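Alanine racemase, biosynthetic (Pseudomonas aeruginosa PAO1, PDB 6A2F) is a two-domain, pyridoxal-phosphate-carrying protein of the alanine racemase family, with an N-terminal TIM-barrel-type domain, and forms a dimer. Local coordinates at residues Ser158-Ala163 with Ser194-Thr199. Sequence-based numbering, arbitrary orientation.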
# COMPACT_ATOMS: atom_id res chain seq x y z
N SER A 158 -24.35 -14.58 0.64
CA SER A 158 -24.53 -13.19 0.25
C SER A 158 -23.77 -12.30 1.23
O SER A 158 -23.29 -12.78 2.26
CB SER A 158 -26.02 -12.82 0.22
OG SER A 158 -26.24 -11.72 -0.65
N HIS A 159 -23.66 -11.02 0.91
CA HIS A 159 -22.80 -10.11 1.65
C HIS A 159 -23.46 -8.73 1.79
O HIS A 159 -23.97 -8.18 0.81
CB HIS A 159 -21.44 -10.00 0.94
CG HIS A 159 -20.40 -9.26 1.71
ND1 HIS A 159 -19.73 -9.81 2.79
CD2 HIS A 159 -19.89 -8.02 1.55
CE1 HIS A 159 -18.87 -8.93 3.27
NE2 HIS A 159 -18.94 -7.83 2.53
N PHE A 160 -23.45 -8.19 3.01
CA PHE A 160 -24.06 -6.89 3.32
C PHE A 160 -23.25 -5.72 2.78
O PHE A 160 -22.03 -5.81 2.69
CB PHE A 160 -24.19 -6.70 4.84
CG PHE A 160 -25.29 -7.50 5.48
CD1 PHE A 160 -26.62 -7.28 5.14
CD2 PHE A 160 -25.00 -8.44 6.46
CE1 PHE A 160 -27.64 -8.00 5.75
CE2 PHE A 160 -26.01 -9.16 7.07
CZ PHE A 160 -27.33 -8.94 6.72
N ALA A 161 -23.93 -4.62 2.46
CA ALA A 161 -23.25 -3.40 2.00
C ALA A 161 -23.08 -2.34 3.10
O ALA A 161 -22.20 -1.48 3.01
CB ALA A 161 -23.99 -2.80 0.81
N CYS A 162 -23.92 -2.40 4.13
CA CYS A 162 -23.98 -1.34 5.13
C CYS A 162 -24.17 -1.85 6.56
O CYS A 162 -24.64 -1.11 7.43
CB CYS A 162 -25.11 -0.35 4.81
SG CYS A 162 -25.15 0.29 3.12
N ALA A 163 -23.81 -3.11 6.79
CA ALA A 163 -23.91 -3.69 8.13
C ALA A 163 -23.06 -2.93 9.17
O ALA A 163 -23.23 -3.11 10.37
CB ALA A 163 -23.54 -5.16 8.11
N SER A 194 -17.99 -9.45 9.73
CA SER A 194 -17.67 -9.06 11.11
C SER A 194 -18.75 -8.18 11.71
O SER A 194 -19.24 -8.45 12.81
CB SER A 194 -16.32 -8.34 11.18
OG SER A 194 -15.25 -9.19 10.80
N ALA A 195 -19.13 -7.15 10.96
CA ALA A 195 -20.20 -6.24 11.36
C ALA A 195 -21.45 -7.00 11.79
O ALA A 195 -21.96 -6.79 12.89
CB ALA A 195 -20.52 -5.28 10.22
N ALA A 196 -21.90 -7.92 10.93
CA ALA A 196 -23.11 -8.68 11.19
C ALA A 196 -22.92 -9.72 12.30
O ALA A 196 -23.87 -10.01 13.03
CB ALA A 196 -23.61 -9.34 9.91
N VAL A 197 -21.71 -10.27 12.42
CA VAL A 197 -21.41 -11.25 13.47
C VAL A 197 -21.66 -10.64 14.84
O VAL A 197 -22.10 -11.32 15.77
CB VAL A 197 -19.95 -11.77 13.38
CG1 VAL A 197 -19.53 -12.48 14.67
CG2 VAL A 197 -19.78 -12.71 12.20
N LEU A 198 -21.40 -9.34 14.96
CA LEU A 198 -21.53 -8.64 16.23
C LEU A 198 -22.91 -8.02 16.45
O LEU A 198 -23.31 -7.82 17.59
CB LEU A 198 -20.43 -7.58 16.38
CG LEU A 198 -19.01 -8.08 16.66
CD1 LEU A 198 -17.98 -7.07 16.17
CD2 LEU A 198 -18.81 -8.41 18.13
N THR A 199 -23.63 -7.72 15.37
CA THR A 199 -24.85 -6.92 15.51
C THR A 199 -26.12 -7.46 14.85
O THR A 199 -27.22 -7.02 15.20
CB THR A 199 -24.62 -5.46 15.04
OG1 THR A 199 -24.22 -5.46 13.67
CG2 THR A 199 -23.55 -4.78 15.89
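Ala163 and Phe160 of the loop 158-163 press on the first turn of helix 194-199, meeting Ala195 and Ala196 in turn. The Ala195 methyl comes at the flank of Ala163, its CB 3.7 Å from Ala163 CB and 3.5 Å from Ala163 O; residues with nothing beyond CB let the backbones come this near, with CA atoms 5.5 Å apart. Beside them, the CD2-CE2 bond of the Phe160 ring meets Ala196 CB obliquely, CE2 at 3.7 Å. The long, flat, apolar side chain reaches the helix because its CG is turned anti to the carbonyl carbon (chi1 -75°), and the small Ala196 lets the ring come close. No hydrogen bond joins the two segments; the buried junction is mainly van der Waals packing of methyls, ring and one carbonyl. At its margin Thr199 OG1 bends back to donate to Ala195 O at 2.7 Å, from above the carbonyl plane, tying its hydroxyl to its own helix. At the helix start, Asn193 OD1 accepts from Ala196 N, and Ser194 OG bonds OP3 of the modified lysine at position 34, at the cofactor phosphate. The loop follows barrel strand 151-157, Phe160 also packing on Thr171 and Gln174 of helix 169-179, while Ala161 and Cys162 meet the second subunit.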